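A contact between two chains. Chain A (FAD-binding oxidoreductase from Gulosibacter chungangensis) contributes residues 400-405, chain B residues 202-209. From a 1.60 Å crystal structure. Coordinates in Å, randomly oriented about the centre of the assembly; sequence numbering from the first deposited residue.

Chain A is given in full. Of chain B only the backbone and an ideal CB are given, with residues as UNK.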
# COMPACT_ATOMS: atom_id res chain seq x y z
N PRO A 400 0.28 -20.56 3.47
CA PRO A 400 -1.03 -19.94 3.48
C PRO A 400 -1.21 -18.85 4.53
O PRO A 400 -0.64 -18.89 5.60
CB PRO A 400 -1.98 -21.08 3.79
CG PRO A 400 -1.15 -22.04 4.62
CD PRO A 400 0.26 -21.93 4.01
N VAL A 401 -2.19 -18.00 4.25
CA VAL A 401 -2.54 -16.88 5.13
C VAL A 401 -3.96 -17.15 5.64
O VAL A 401 -4.78 -17.69 4.90
CB VAL A 401 -2.41 -15.52 4.42
CG1 VAL A 401 -3.26 -15.40 3.17
CG2 VAL A 401 -2.64 -14.36 5.38
N SER A 402 -4.21 -16.78 6.88
CA SER A 402 -5.52 -17.04 7.53
C SER A 402 -5.79 -16.02 8.63
O SER A 402 -4.94 -15.18 8.87
CB SER A 402 -5.52 -18.43 8.06
OG SER A 402 -4.52 -18.55 9.05
N ALA A 403 -6.93 -16.11 9.32
CA ALA A 403 -7.15 -15.27 10.52
C ALA A 403 -6.38 -15.81 11.72
O ALA A 403 -6.28 -17.03 11.95
CB ALA A 403 -8.64 -15.15 10.79
N PRO A 404 -5.82 -14.91 12.56
CA PRO A 404 -5.17 -15.35 13.78
C PRO A 404 -6.08 -16.16 14.69
O PRO A 404 -7.23 -15.77 15.02
CB PRO A 404 -4.75 -14.05 14.44
CG PRO A 404 -4.51 -13.14 13.26
CD PRO A 404 -5.67 -13.47 12.35
N SER A 405 -5.52 -17.29 15.11
CA SER A 405 -6.27 -18.32 15.85
C SER A 405 -5.26 -19.34 16.34
O SER A 405 -4.63 -19.97 15.50
CB SER A 405 -7.32 -18.99 15.01
OG SER A 405 -7.79 -20.17 15.67
N UNK B 202 -12.28 -17.74 2.90
CA UNK B 202 -11.15 -17.06 3.58
C UNK B 202 -11.72 -16.09 4.61
O UNK B 202 -12.69 -15.42 4.31
CB UNK B 202 -10.26 -16.32 2.58
N UNK B 203 -11.16 -16.07 5.81
CA UNK B 203 -11.48 -15.05 6.84
C UNK B 203 -10.49 -13.89 6.76
O UNK B 203 -10.56 -13.02 7.64
CB UNK B 203 -11.45 -15.66 8.24
N UNK B 204 -9.61 -13.85 5.74
CA UNK B 204 -8.51 -12.87 5.67
C UNK B 204 -8.80 -11.76 4.64
O UNK B 204 -7.92 -10.96 4.36
CB UNK B 204 -7.20 -13.58 5.31
N UNK B 205 -10.04 -11.64 4.15
CA UNK B 205 -10.41 -10.62 3.12
C UNK B 205 -10.06 -9.21 3.64
O UNK B 205 -9.45 -8.39 2.88
CB UNK B 205 -11.90 -10.70 2.78
N UNK B 206 -10.26 -9.00 4.93
CA UNK B 206 -10.07 -7.66 5.53
C UNK B 206 -8.83 -7.61 6.41
O UNK B 206 -8.68 -6.65 7.13
CB UNK B 206 -11.30 -7.26 6.35
N UNK B 207 -7.99 -8.63 6.34
CA UNK B 207 -6.78 -8.77 7.19
C UNK B 207 -5.55 -8.58 6.35
O UNK B 207 -4.63 -7.96 6.85
CB UNK B 207 -6.73 -10.13 7.88
N UNK B 208 -5.46 -9.24 5.20
CA UNK B 208 -4.18 -9.34 4.45
C UNK B 208 -4.43 -8.78 3.05
O UNK B 208 -5.23 -9.36 2.32
CB UNK B 208 -3.67 -10.78 4.38
N UNK B 209 -3.84 -7.62 2.68
CA UNK B 209 -4.03 -7.02 1.35
C UNK B 209 -3.15 -7.72 0.33
O UNK B 209 -2.11 -7.20 -0.09
CB UNK B 209 -3.72 -5.52 1.38

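Position 202 has its CA-to-CB bond sideways to chain A, with nothing of the 400-405 stretch within 5.5 Å of the ideal CB. Phi/psi of -63/136 is extended and undemanding, so a small or polar residue would do. The O of V401(A) lies 6.1 Å from the ideal CB, too far for a small side chain to touch but within range of a water bridge; a short side chain with a hydroxyl could also turn to the backbone N of position 204. The residue is S202(B). Its OG accepts a hydrogen bond from the backbone N of position 204 (3.0 Å), and donates one to a water lying 2.6 Å from OG; that water in turn donates to the O of V401(A) at 2.7 Å. The hydroxyl thus steadies its own loop and links it to the neighbouring chain.

At 203 the CB again points sideways, yet lies 3.8 Å from the CB of A403(A). The methyl group of that alanine leaves room alongside, and its backbone N is a donor; an alanine, or a longer side chain carrying an acceptor that can reach this N through a water, would suit. E203(B) is the second kind, with OE1 4.9 Å from the N of A403(A). Its OE1 comes within 3.8 Å of the CB of A403(A) and accepts from a water 2.8 Å away, which itself accepts from the N of A403(A) at 3.1 Å.

Position 204 points toward chain A, its CB 4.4 Å from the C of S402(A) and 4.6 Å from CG2 of V401(A). With backbone and methyl so near, a small apolar side chain is the simplest choice, and A204(B) is deposited. Its CB packs 4.3 Å from the C of S402(A), while its O accepts from the backbone N of 207 and of 208, drawing the chain into a turn.

Positions 205 and 206 are out of reach of the 400-405 stretch, which therefore sets no preference; they are W205(B) and H206(B), the latter hydrogen-bonded through ND1 elsewhere in the structure.

At 207 the CB points toward chain A but remains 5.4 Å from the O of S402(A), leaving space for a longer side chain to reach A403(A) and P404(A). Leucine, isoleucine or methionine would fit this apolar surface. L207(B), chi1 m and chi2 t, places CD1 3.6 Å from the CB of A403(A) and 4.0 Å from CD of P404(A).

Position 208 also points toward chain A, its CB 3.9 Å from CG2 of V401(A). That methyl favours an apolar or aromatic partner. Y208(B), chi1 t, brings its CG to 3.9 Å from the same CG2, which meets the ring obliquely.

Position 209 is out of reach of the 400-405 stretch; its phi of -80 is compatible with the deposited P209(B).

Chain B 202-209: SEAWHLYP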
# COMPACT_ATOMS: atom_id res chain seq x y z
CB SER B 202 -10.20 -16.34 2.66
OG SER B 202 -9.23 -15.69 3.46
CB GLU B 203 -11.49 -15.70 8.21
CG GLU B 203 -12.41 -16.89 8.28
CD GLU B 203 -12.53 -17.46 9.69
OE1 GLU B 203 -11.48 -17.66 10.34
OE2 GLU B 203 -13.65 -17.77 10.11
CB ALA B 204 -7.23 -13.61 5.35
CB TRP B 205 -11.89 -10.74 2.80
CG TRP B 205 -12.32 -9.89 1.64
CD1 TRP B 205 -11.55 -9.33 0.68
CD2 TRP B 205 -13.67 -9.63 1.27
NE1 TRP B 205 -12.32 -8.69 -0.25
CE2 TRP B 205 -13.63 -8.89 0.07
CE3 TRP B 205 -14.90 -10.01 1.80
CZ2 TRP B 205 -14.78 -8.45 -0.57
CZ3 TRP B 205 -16.04 -9.57 1.17
CH2 TRP B 205 -15.97 -8.82 -0.01
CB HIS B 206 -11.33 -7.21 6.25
CG HIS B 206 -12.53 -7.32 5.38
ND1 HIS B 206 -12.58 -6.73 4.10
CD2 HIS B 206 -13.71 -7.95 5.56
CE1 HIS B 206 -13.76 -7.02 3.56
NE2 HIS B 206 -14.48 -7.76 4.44
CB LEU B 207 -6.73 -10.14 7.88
CG LEU B 207 -7.99 -10.58 8.63
CD1 LEU B 207 -7.77 -11.97 9.23
CD2 LEU B 207 -8.29 -9.56 9.73
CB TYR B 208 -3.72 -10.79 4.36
CG TYR B 208 -2.46 -10.97 3.56
CD1 TYR B 208 -1.27 -10.43 3.99
CD2 TYR B 208 -2.49 -11.59 2.31
CE1 TYR B 208 -0.10 -10.55 3.25
CE2 TYR B 208 -1.33 -11.71 1.56
CZ TYR B 208 -0.14 -11.19 2.02
OH TYR B 208 0.98 -11.32 1.26
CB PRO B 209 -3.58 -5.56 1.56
CG PRO B 209 -2.50 -5.69 2.59
CD PRO B 209 -2.98 -6.78 3.54
O HOH W 1 -7.10 -17.26 3.50
O HOH W 2 -9.01 -18.34 9.19
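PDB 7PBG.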